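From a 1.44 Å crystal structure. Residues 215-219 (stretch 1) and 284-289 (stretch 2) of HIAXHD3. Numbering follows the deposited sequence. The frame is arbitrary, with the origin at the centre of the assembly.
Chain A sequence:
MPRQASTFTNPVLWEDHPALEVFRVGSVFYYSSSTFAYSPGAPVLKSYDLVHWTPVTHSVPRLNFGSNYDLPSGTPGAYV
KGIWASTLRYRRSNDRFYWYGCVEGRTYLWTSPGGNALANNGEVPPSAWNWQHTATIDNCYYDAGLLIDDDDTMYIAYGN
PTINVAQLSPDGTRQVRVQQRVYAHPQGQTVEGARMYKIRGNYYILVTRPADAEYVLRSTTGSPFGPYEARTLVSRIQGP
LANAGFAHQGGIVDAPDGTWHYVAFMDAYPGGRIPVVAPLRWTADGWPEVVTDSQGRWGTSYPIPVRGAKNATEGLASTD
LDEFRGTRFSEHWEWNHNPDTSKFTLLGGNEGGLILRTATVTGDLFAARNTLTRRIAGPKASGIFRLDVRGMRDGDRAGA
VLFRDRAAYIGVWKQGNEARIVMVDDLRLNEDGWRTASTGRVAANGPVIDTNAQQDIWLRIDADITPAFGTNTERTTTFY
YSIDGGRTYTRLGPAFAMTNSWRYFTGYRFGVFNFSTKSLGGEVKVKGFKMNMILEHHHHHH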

# COMPACT_ATOMS: atom_id res chain seq x y z
N TYR A 215 16.14 -1.51 -15.88
CA TYR A 215 16.50 -1.63 -17.28
C TYR A 215 15.29 -1.36 -18.15
O TYR A 215 14.16 -1.61 -17.75
N VAL A 216 15.54 -0.77 -19.30
CA VAL A 216 14.50 -0.65 -20.31
C VAL A 216 14.78 -1.67 -21.40
O VAL A 216 15.88 -1.73 -21.93
N LEU A 217 13.80 -2.53 -21.67
CA LEU A 217 13.93 -3.50 -22.77
C LEU A 217 13.07 -3.04 -23.95
O LEU A 217 11.99 -2.51 -23.74
N ARG A 218 13.55 -3.28 -25.17
CA ARG A 218 12.80 -2.95 -26.39
C ARG A 218 12.83 -4.14 -27.34
O ARG A 218 13.89 -4.79 -27.54
N SER A 219 11.69 -4.41 -27.97
CA SER A 219 11.58 -5.57 -28.85
C SER A 219 12.42 -5.32 -30.10
O SER A 219 12.31 -4.27 -30.73
N ALA A 284 17.38 9.98 -30.00
CA ALA A 284 17.03 9.95 -31.41
C ALA A 284 16.87 8.50 -31.87
O ALA A 284 16.05 8.23 -32.74
N ASP A 285 17.63 7.57 -31.28
CA ASP A 285 17.49 6.15 -31.66
C ASP A 285 16.36 5.38 -30.94
O ASP A 285 16.26 4.16 -31.06
N GLY A 286 15.52 6.10 -30.18
CA GLY A 286 14.27 5.53 -29.66
C GLY A 286 14.33 4.89 -28.28
O GLY A 286 13.59 3.93 -28.01
N TRP A 287 15.16 5.43 -27.39
CA TRP A 287 15.24 4.91 -26.03
C TRP A 287 14.99 6.00 -25.02
O TRP A 287 15.38 7.14 -25.26
N PRO A 288 14.39 5.66 -23.87
CA PRO A 288 14.18 6.70 -22.85
C PRO A 288 15.38 6.81 -21.92
O PRO A 288 16.06 5.82 -21.67
N GLU A 289 15.64 8.03 -21.44
CA GLU A 289 16.70 8.30 -20.45
C GLU A 289 16.20 9.22 -19.36
O GLU A 289 15.45 10.17 -19.64

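The contact is built from alternate residues of a strand set against a loop that becomes a strand at Pro 288. Val 216 and Arg 218 point their CA-to-CB bonds toward the second stretch, while Leu 217 and Ser 219 point away and Tyr 215 is out of reach. From the other stretch, Trp 287 leaves its backbone sideways, yet chi1 in the m well (-66°) and chi2 of 86° bring the end of its indole nearer the strand.

In the apolar part, Val 216, with chi1 at 47° (p), packs against both Trp 287 and Pro 288; the closest pairs are CG1 of Val 216 to CE3 of Trp 287 and CG2 of Val 216 to CG of Pro 288, both 3.9 Å. At the edge of the indole, near its plane, the carbonyl O of Val 216 comes within 3.4 Å of CZ3 of Trp 287, so backbone as well as side chain borders the ring.

Arg 218 joins this apolar patch to the polar one. Its chi1 and chi2 are both t (-171° and 179°), and chi3 turns to p (75°). The CB of Arg 218 sits over the face of the Trp 287 six-membered ring, 4.0 Å from its centroid, in a CH-pi contact. Further out, NE1 of Trp 287 lies over one face of the guanidinium, 3.3 Å from NH1 of Arg 218; both nitrogens are donors, so this is packing rather than a hydrogen bond.

The protein acceptors across the contact lie at the guanidinium edge, and both are main-chain carbonyls. NH1 of Arg 218 donates to O of Asp 285 at 2.8 Å with a nearly straight geometry, and to O of Gly 286 at 3.1 Å in a weak, bent bond. The carboxylate of Asp 285 (chi1 63°, p) takes no part in this pairing; OD2 is hydrogen-bonded elsewhere in the structure and OD1 to a residue just outside the stretches. Glycine suits position 286 twice over: an ideal CB would come 2.8 Å from NH1 of Arg 218, and at these backbone angles it would also jam against the preceding carbonyl O.

Two waters complete the polar network. Water 1 accepts from NH2 of Arg 218 (3.2 Å) and donates to O of Asp 285 (2.8 Å). Water 2 accepts from NH2 of Arg 218 (3.1 Å) and from NE1 of Trp 287 (2.9 Å), giving the two donors a shared acceptor, and donates weakly to O of Asp 285 (3.4 Å).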

# COMPACT_ATOMS: atom_id res chain seq x y z
CB TYR A 215 17.11 -3.01 -17.60
CG TYR A 215 18.31 -3.38 -16.74
CD1 TYR A 215 19.32 -2.46 -16.47
CD2 TYR A 215 18.43 -4.65 -16.20
CE1 TYR A 215 20.42 -2.79 -15.69
CE2 TYR A 215 19.52 -5.01 -15.43
CZ TYR A 215 20.52 -4.07 -15.18
OH TYR A 215 21.61 -4.40 -14.40
CB VAL A 216 14.30 0.80 -20.84
CG1 VAL A 216 15.61 1.49 -21.20
CG2 VAL A 216 13.32 0.79 -22.02
CB LEU A 217 13.45 -4.89 -22.34
CG LEU A 217 13.83 -5.36 -20.95
CD1 LEU A 217 13.25 -6.74 -20.71
CD2 LEU A 217 15.33 -5.33 -20.79
CB ARG A 218 13.37 -1.70 -27.06
CG ARG A 218 12.50 -1.16 -28.21
CD ARG A 218 13.12 0.09 -28.81
NE ARG A 218 14.28 -0.25 -29.64
CZ ARG A 218 15.06 0.65 -30.22
NH1 ARG A 218 14.80 1.94 -30.06
NH2 ARG A 218 16.09 0.26 -30.97
CB SER A 219 10.14 -5.78 -29.28
OG SER A 219 10.10 -6.77 -30.30
CB ALA A 284 18.09 10.65 -32.25
CB ASP A 285 18.84 5.38 -31.72
CG ASP A 285 19.56 5.29 -30.38
OD1 ASP A 285 19.02 5.76 -29.35
OD2 ASP A 285 20.70 4.73 -30.37
CB TRP A 287 16.60 4.32 -25.79
CG TRP A 287 16.91 3.10 -26.60
CD1 TRP A 287 17.42 3.05 -27.88
CD2 TRP A 287 16.73 1.72 -26.18
NE1 TRP A 287 17.60 1.74 -28.28
CE2 TRP A 287 17.19 0.89 -27.30
CE3 TRP A 287 16.28 1.10 -25.02
CZ2 TRP A 287 17.19 -0.50 -27.24
CZ3 TRP A 287 16.27 -0.31 -24.97
CH2 TRP A 287 16.71 -1.09 -26.06
CB PRO A 288 12.96 6.18 -22.06
CG PRO A 288 13.06 4.68 -22.17
CD PRO A 288 13.71 4.39 -23.52
CB GLU A 289 17.93 8.93 -21.12
CG GLU A 289 18.67 7.98 -22.05
CD GLU A 289 19.84 8.63 -22.78
OE1 GLU A 289 19.92 9.89 -22.82
OE2 GLU A 289 20.69 7.89 -23.35
O HOH W 1 16.91 2.44 -33.22
O HOH W 2 18.74 1.89 -30.97